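Local coordinates for protein ATP-dependent RNA helicase HrpB (Escherichia coli, PDB 6EUD) that hydrolyses ATP to ADP and phosphate as a DExH-box RNA helicase of the P-loop NTPase kind, at residues 260-272 against 280-292. Residues are numbered along the deposited sequence; the frame is centred on the assembly and turned at random.
Sequences AILPAPQGMRKVV and TSLTIEGIRLVVD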
ATOM      1  N   ALA A 260     -21.657   0.756  30.707  1.00 52.36           N
ATOM      2  CA  ALA A 260     -20.718  -0.239  30.214  1.00 53.13           C
ATOM      3  C   ALA A 260     -19.364  -0.220  30.948  1.00 54.47           C
ATOM      4  O   ALA A 260     -18.794  -1.274  31.186  1.00 51.21           O
ATOM      5  CB  ALA A 260     -20.500  -0.061  28.719  1.00 49.79           C
ATOM      6  N   ILE A 261     -18.841   0.950  31.313  1.00 56.27           N
ATOM      7  CA  ILE A 261     -17.498   0.994  31.905  1.00 54.72           C
ATOM      8  C   ILE A 261     -17.537   0.660  33.381  1.00 56.47           C
ATOM      9  O   ILE A 261     -16.650  -0.029  33.885  1.00 57.94           O
ATOM     10  CB  ILE A 261     -16.809   2.370  31.716  1.00 69.31           C
ATOM     11  CG1 ILE A 261     -16.458   2.584  30.240  1.00 68.02           C
ATOM     12  CG2 ILE A 261     -15.541   2.476  32.576  1.00 64.80           C
ATOM     13  CD1 ILE A 261     -15.608   3.810  29.973  1.00 67.88           C
ATOM     14  N   LEU A 262     -18.573   1.141  34.065  1.00 58.22           N
ATOM     15  CA  LEU A 262     -18.719   0.933  35.501  1.00 61.28           C
ATOM     16  C   LEU A 262     -19.178  -0.480  35.840  1.00 63.56           C
ATOM     17  O   LEU A 262     -19.900  -1.105  35.063  1.00 65.05           O
ATOM     18  CB  LEU A 262     -19.699   1.947  36.088  1.00 63.17           C
ATOM     19  CG  LEU A 262     -19.203   3.392  36.064  1.00 65.99           C
ATOM     20  CD1 LEU A 262     -20.192   4.317  36.773  1.00 66.57           C
ATOM     21  CD2 LEU A 262     -17.807   3.484  36.683  1.00 64.84           C
ATOM     22  N   PRO A 263     -18.758  -0.989  37.009  1.00 63.63           N
ATOM     23  CA  PRO A 263     -19.173  -2.324  37.441  1.00 60.93           C
ATOM     24  C   PRO A 263     -20.685  -2.504  37.401  1.00 57.33           C
ATOM     25  O   PRO A 263     -21.423  -1.558  37.656  1.00 57.97           O
ATOM     26  CB  PRO A 263     -18.649  -2.405  38.876  1.00 64.92           C
ATOM     27  CG  PRO A 263     -17.459  -1.504  38.876  1.00 68.96           C
ATOM     28  CD  PRO A 263     -17.829  -0.365  37.968  1.00 67.92           C
ATOM     29  N   ALA A 264     -21.122  -3.707  37.048  1.00 53.43           N
ATOM     30  CA  ALA A 264     -22.524  -4.082  37.098  1.00 51.21           C
ATOM     31  C   ALA A 264     -23.119  -3.768  38.459  1.00 54.82           C
ATOM     32  O   ALA A 264     -22.445  -3.906  39.479  1.00 56.41           O
ATOM     33  CB  ALA A 264     -22.684  -5.556  36.789  1.00 45.66           C
ATOM     34  N   PRO A 265     -24.380  -3.326  38.476  1.00 58.16           N
ATOM     35  CA  PRO A 265     -25.115  -3.107  39.732  1.00 60.65           C
ATOM     36  C   PRO A 265     -25.148  -4.364  40.601  1.00 62.43           C
ATOM     37  O   PRO A 265     -24.977  -5.474  40.075  1.00 58.34           O
ATOM     38  CB  PRO A 265     -26.519  -2.738  39.255  1.00 60.90           C
ATOM     39  CG  PRO A 265     -26.309  -2.138  37.903  1.00 61.43           C
ATOM     40  CD  PRO A 265     -25.133  -2.862  37.298  1.00 59.02           C
ATOM     41  N   GLN A 266     -25.375  -4.193  41.904  1.00 63.93           N
ATOM     42  CA  GLN A 266     -25.387  -5.328  42.824  1.00 61.44           C
ATOM     43  C   GLN A 266     -26.451  -6.338  42.404  1.00 58.14           C
ATOM     44  O   GLN A 266     -27.566  -5.964  42.031  1.00 58.76           O
ATOM     45  CB  GLN A 266     -25.618  -4.863  44.268  1.00 65.24           C
ATOM     46  CG  GLN A 266     -25.631  -6.000  45.318  1.00 70.99           C
ATOM     47  CD  GLN A 266     -24.276  -6.730  45.462  1.00 74.07           C
ATOM     48  OE1 GLN A 266     -23.215  -6.175  45.147  1.00 79.09           O
ATOM     49  NE2 GLN A 266     -24.317  -7.978  45.944  1.00 64.79           N
ATOM     50  N   GLY A 267     -26.085  -7.616  42.435  1.00 56.63           N
ATOM     51  CA  GLY A 267     -27.004  -8.691  42.105  1.00 57.43           C
ATOM     52  C   GLY A 267     -27.000  -9.073  40.636  1.00 59.43           C
ATOM     53  O   GLY A 267     -27.601 -10.079  40.241  1.00 60.70           O
ATOM     54  N   MET A 268     -26.324  -8.279  39.817  1.00 56.55           N
ATOM     55  CA  MET A 268     -26.335  -8.530  38.386  1.00 52.73           C
ATOM     56  C   MET A 268     -24.931  -8.588  37.775  1.00 45.26           C
ATOM     57  O   MET A 268     -23.942  -8.230  38.403  1.00 44.26           O
ATOM     58  CB  MET A 268     -27.177  -7.462  37.691  1.00 54.40           C
ATOM     59  CG  MET A 268     -28.654  -7.483  38.115  1.00 54.47           C
ATOM     60  SD  MET A 268     -29.625  -6.435  37.037  1.00 82.24           S
ATOM     61  CE  MET A 268     -28.701  -4.909  37.160  1.00 74.45           C
ATOM     62  N   ARG A 269     -24.863  -9.076  36.547  1.00 40.50           N
ATOM     63  CA  ARG A 269     -23.618  -9.161  35.800  1.00 39.53           C
ATOM     64  C   ARG A 269     -23.835  -8.476  34.466  1.00 36.54           C
ATOM     65  O   ARG A 269     -24.962  -8.410  33.995  1.00 41.38           O
ATOM     66  CB  ARG A 269     -23.202 -10.624  35.605  1.00 40.58           C
ATOM     67  CG  ARG A 269     -24.220 -11.456  34.822  1.00 40.81           C
ATOM     68  CD  ARG A 269     -24.047 -12.949  35.038  1.00 38.75           C
ATOM     69  NE  ARG A 269     -22.700 -13.398  34.722  1.00 36.34           N
ATOM     70  CZ  ARG A 269     -22.395 -14.649  34.410  1.00 36.79           C
ATOM     71  NH1 ARG A 269     -23.353 -15.564  34.364  1.00 36.56           N
ATOM     72  NH2 ARG A 269     -21.138 -14.989  34.136  1.00 36.55           N
ATOM     73  N   LYS A 270     -22.774  -7.977  33.845  1.00 33.76           N
ATOM     74  CA  LYS A 270     -22.918  -7.299  32.559  1.00 33.90           C
ATOM     75  C   LYS A 270     -22.134  -7.956  31.429  1.00 37.05           C
ATOM     76  O   LYS A 270     -21.058  -8.522  31.633  1.00 40.91           O
ATOM     77  CB  LYS A 270     -22.495  -5.828  32.686  1.00 38.36           C
ATOM     78  CG  LYS A 270     -21.017  -5.650  32.957  1.00 43.18           C
ATOM     79  CD  LYS A 270     -20.602  -4.184  33.081  1.00 46.58           C
ATOM     80  CE  LYS A 270     -19.097  -4.114  33.305  1.00 43.47           C
ATOM     81  NZ  LYS A 270     -18.580  -2.747  33.459  1.00 43.99           N
ATOM     82  N   VAL A 271     -22.700  -7.881  30.230  1.00 36.51           N
ATOM     83  CA  VAL A 271     -21.978  -8.185  29.015  1.00 33.76           C
ATOM     84  C   VAL A 271     -21.694  -6.885  28.285  1.00 34.75           C
ATOM     85  O   VAL A 271     -22.613  -6.193  27.867  1.00 41.41           O
ATOM     86  CB  VAL A 271     -22.762  -9.124  28.092  1.00 32.03           C
ATOM     87  CG1 VAL A 271     -21.993  -9.335  26.775  1.00 25.72           C
ATOM     88  CG2 VAL A 271     -23.037 -10.452  28.798  1.00 30.49           C
ATOM     89  N   VAL A 272     -20.423  -6.552  28.139  1.00 29.67           N
ATOM     90  CA  VAL A 272     -20.050  -5.356  27.420  1.00 32.77           C
ATOM     91  C   VAL A 272     -19.665  -5.750  26.011  1.00 34.59           C
ATOM     92  O   VAL A 272     -18.755  -6.548  25.800  1.00 39.02           O
ATOM     93  CB  VAL A 272     -18.896  -4.602  28.109  1.00 26.87           C
ATOM     94  CG1 VAL A 272     -18.519  -3.390  27.317  1.00 29.30           C
ATOM     95  CG2 VAL A 272     -19.308  -4.178  29.491  1.00 31.08           C
ATOM     96  N   THR A 280      -7.034  -1.585  24.494  1.00 61.81           N
ATOM     97  CA  THR A 280      -5.911  -0.911  25.153  1.00 65.28           C
ATOM     98  C   THR A 280      -6.274   0.484  25.648  1.00 68.88           C
ATOM     99  O   THR A 280      -5.797   0.903  26.693  1.00 71.23           O
ATOM    100  CB  THR A 280      -4.669  -0.766  24.217  1.00 74.54           C
ATOM    101  OG1 THR A 280      -4.997   0.081  23.105  1.00 77.08           O
ATOM    102  CG2 THR A 280      -4.177  -2.114  23.705  1.00 68.30           C
ATOM    103  N   SER A 281      -7.116   1.193  24.895  1.00 71.37           N
ATOM    104  CA  SER A 281      -7.393   2.611  25.152  1.00 74.26           C
ATOM    105  C   SER A 281      -8.430   2.868  26.235  1.00 74.23           C
ATOM    106  O   SER A 281      -8.450   3.930  26.861  1.00 74.34           O
ATOM    107  CB  SER A 281      -7.866   3.295  23.871  1.00 74.25           C
ATOM    108  OG  SER A 281      -9.208   2.960  23.582  1.00 76.20           O
ATOM    109  N   LEU A 282      -9.309   1.899  26.434  1.00 75.36           N
ATOM    110  CA  LEU A 282     -10.414   2.063  27.358  1.00 72.16           C
ATOM    111  C   LEU A 282     -10.368   0.968  28.412  1.00 70.14           C
ATOM    112  O   LEU A 282     -10.086  -0.196  28.106  1.00 71.18           O
ATOM    113  CB  LEU A 282     -11.736   2.040  26.593  1.00 73.02           C
ATOM    114  CG  LEU A 282     -12.910   2.847  27.129  1.00 72.93           C
ATOM    115  CD1 LEU A 282     -12.441   4.205  27.606  1.00 76.33           C
ATOM    116  CD2 LEU A 282     -13.920   3.003  26.013  1.00 67.60           C
ATOM    117  N   THR A 283     -10.620   1.348  29.654  1.00 67.54           N
ATOM    118  CA  THR A 283     -10.631   0.394  30.743  1.00 69.51           C
ATOM    119  C   THR A 283     -12.051   0.101  31.203  1.00 67.31           C
ATOM    120  O   THR A 283     -12.726   0.957  31.773  1.00 71.69           O
ATOM    121  CB  THR A 283      -9.777   0.895  31.915  1.00 74.70           C
ATOM    122  OG1 THR A 283      -8.393   0.769  31.563  1.00 78.99           O
ATOM    123  CG2 THR A 283     -10.050   0.100  33.183  1.00 74.27           C
ATOM    124  N   ILE A 284     -12.502  -1.119  30.929  1.00 62.61           N
ATOM    125  CA  ILE A 284     -13.809  -1.578  31.379  1.00 56.73           C
ATOM    126  C   ILE A 284     -13.639  -2.344  32.690  1.00 55.20           C
ATOM    127  O   ILE A 284     -12.837  -3.274  32.778  1.00 54.43           O
ATOM    128  CB  ILE A 284     -14.509  -2.460  30.323  1.00 52.68           C
ATOM    129  CG1 ILE A 284     -14.992  -1.612  29.140  1.00 53.66           C
ATOM    130  CG2 ILE A 284     -15.727  -3.101  30.908  1.00 49.10           C
ATOM    131  CD1 ILE A 284     -13.940  -1.257  28.140  1.00 54.60           C
ATOM    132  N   GLU A 285     -14.379  -1.934  33.713  1.00 50.37           N
ATOM    133  CA  GLU A 285     -14.204  -2.505  35.036  1.00 52.16           C
ATOM    134  C   GLU A 285     -15.145  -3.678  35.323  1.00 46.99           C
ATOM    135  O   GLU A 285     -16.156  -3.851  34.655  1.00 51.18           O
ATOM    136  CB  GLU A 285     -14.391  -1.419  36.084  1.00 61.41           C
ATOM    137  CG  GLU A 285     -13.516  -0.220  35.847  1.00 70.86           C
ATOM    138  CD  GLU A 285     -13.966   0.964  36.653  1.00 82.75           C
ATOM    139  OE1 GLU A 285     -13.532   2.088  36.335  1.00 87.68           O
ATOM    140  OE2 GLU A 285     -14.757   0.769  37.604  1.00 87.66           O
ATOM    141  N   GLY A 286     -14.781  -4.483  36.315  1.00 39.52           N
ATOM    142  CA  GLY A 286     -15.589  -5.591  36.800  1.00 35.33           C
ATOM    143  C   GLY A 286     -15.530  -6.822  35.913  1.00 38.96           C
ATOM    144  O   GLY A 286     -16.346  -7.733  36.059  1.00 43.18           O
ATOM    145  N   ILE A 287     -14.570  -6.853  34.991  1.00 37.29           N
ATOM    146  CA  ILE A 287     -14.498  -7.912  33.983  1.00 34.36           C
ATOM    147  C   ILE A 287     -13.560  -9.027  34.406  1.00 35.38           C
ATOM    148  O   ILE A 287     -12.440  -8.747  34.824  1.00 39.22           O
ATOM    149  CB  ILE A 287     -14.037  -7.345  32.609  1.00 27.70           C
ATOM    150  CG1 ILE A 287     -14.969  -6.209  32.167  1.00 33.32           C
ATOM    151  CG2 ILE A 287     -13.995  -8.445  31.554  1.00 26.66           C
ATOM    152  CD1 ILE A 287     -16.425  -6.664  31.852  1.00 27.76           C
ATOM    153  N   ARG A 288     -14.011 -10.281  34.306  1.00 27.65           N
ATOM    154  CA  ARG A 288     -13.102 -11.439  34.447  1.00 32.13           C
ATOM    155  C   ARG A 288     -13.318 -12.486  33.329  1.00 31.58           C
ATOM    156  O   ARG A 288     -12.618 -13.482  33.264  1.00 36.00           O
ATOM    157  CB  ARG A 288     -13.252 -12.095  35.833  1.00 27.92           C
ATOM    158  CG  ARG A 288     -14.458 -12.969  35.992  1.00 29.87           C
ATOM    159  CD  ARG A 288     -14.405 -13.793  37.285  1.00 31.89           C
ATOM    160  NE  ARG A 288     -13.368 -14.828  37.254  1.00 34.21           N
ATOM    161  CZ  ARG A 288     -13.584 -16.116  36.986  1.00 33.02           C
ATOM    162  NH1 ARG A 288     -14.805 -16.552  36.715  1.00 30.45           N
ATOM    163  NH2 ARG A 288     -12.575 -16.973  36.996  1.00 33.41           N
ATOM    164  N   LEU A 289     -14.280 -12.234  32.442  1.00 29.43           N
ATOM    165  CA  LEU A 289     -14.517 -13.065  31.253  1.00 27.06           C
ATOM    166  C   LEU A 289     -14.382 -12.232  29.976  1.00 29.80           C
ATOM    167  O   LEU A 289     -14.967 -11.157  29.867  1.00 32.15           O
ATOM    168  CB  LEU A 289     -15.911 -13.691  31.292  1.00 25.22           C
ATOM    169  CG  LEU A 289     -16.279 -14.449  32.576  1.00 28.92           C
ATOM    170  CD1 LEU A 289     -17.705 -14.957  32.498  1.00 25.84           C
ATOM    171  CD2 LEU A 289     -15.306 -15.586  32.826  1.00 25.48           C
ATOM    172  N   VAL A 290     -13.615 -12.727  29.010  1.00 25.50           N
ATOM    173  CA  VAL A 290     -13.570 -12.117  27.699  1.00 23.82           C
ATOM    174  C   VAL A 290     -14.038 -13.111  26.609  1.00 30.58           C
ATOM    175  O   VAL A 290     -13.733 -14.315  26.634  1.00 26.10           O
ATOM    176  CB  VAL A 290     -12.148 -11.584  27.398  1.00 27.55           C
ATOM    177  CG1 VAL A 290     -11.916 -11.384  25.906  1.00 23.32           C
ATOM    178  CG2 VAL A 290     -11.881 -10.281  28.187  1.00 24.94           C
ATOM    179  N   VAL A 291     -14.813 -12.603  25.662  1.00 30.06           N
ATOM    180  CA  VAL A 291     -15.090 -13.360  24.461  1.00 26.72           C
ATOM    181  C   VAL A 291     -14.586 -12.538  23.299  1.00 27.47           C
ATOM    182  O   VAL A 291     -15.008 -11.411  23.081  1.00 30.69           O
ATOM    183  CB  VAL A 291     -16.597 -13.711  24.287  1.00 27.07           C
ATOM    184  CG1 VAL A 291     -16.819 -14.438  22.958  1.00 25.40           C
ATOM    185  CG2 VAL A 291     -17.094 -14.565  25.468  1.00 23.08           C
ATOM    186  N   ASP A 292     -13.665 -13.133  22.557  1.00 27.53           N
ATOM    187  CA  ASP A 292     -12.952 -12.469  21.486  1.00 28.31           C
ATOM    188  C   ASP A 292     -13.284 -13.123  20.133  1.00 31.66           C
ATOM    189  O   ASP A 292     -12.906 -14.293  19.869  1.00 29.51           O
ATOM    190  CB  ASP A 292     -11.439 -12.510  21.771  1.00 26.84           C
ATOM    191  CG  ASP A 292     -10.605 -12.031  20.593  1.00 31.32           C
ATOM    192  OD1 ASP A 292     -11.068 -11.140  19.843  1.00 35.88           O
ATOM    193  OD2 ASP A 292      -9.485 -12.551  20.416  1.00 28.91           O
TER
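The backbone N of E285 gives a hydrogen bond of 3.0 Å to I261 O and so ties the loop at E285 to the end of helix 256-261. K270 makes the second link. Its CG sits between the backbone N and the carbonyl carbon (chi1 67°), and the extended chain beyond carries NZ to E285 O at 2.9 Å. The same NZ bonds A260 O and L262 O, both from above their carbonyl planes. Three backbone oxygens thus grip one ammonium group. With an alanine in place of K270, A260 O, L262 O and E285 O would probably lose their shared donor. Strands 269-272 and 287-292 belong to the RecA-like C-terminal helicase domain. They run roughly parallel, with axes 9.0 Å apart, and strand 217-221 pairs with both. I284 and I287 lie beside the K270 chain. I284 CG2 meets V272 CG2 at 4.0 Å, and I287 CD1 lies 4.0 Å from K270 CE. The side chains of I261 and L282 cross at about a right angle and meet through their CD1 atoms. E285 OE2 comes within 3.3 Å of P263 CD. R269 NH2 touches L289 CD1 at 3.8 Å, while its guanidinium bonds L211 O, E214 O and G216 O. T283 reaches T32, part of the predicted ATP site.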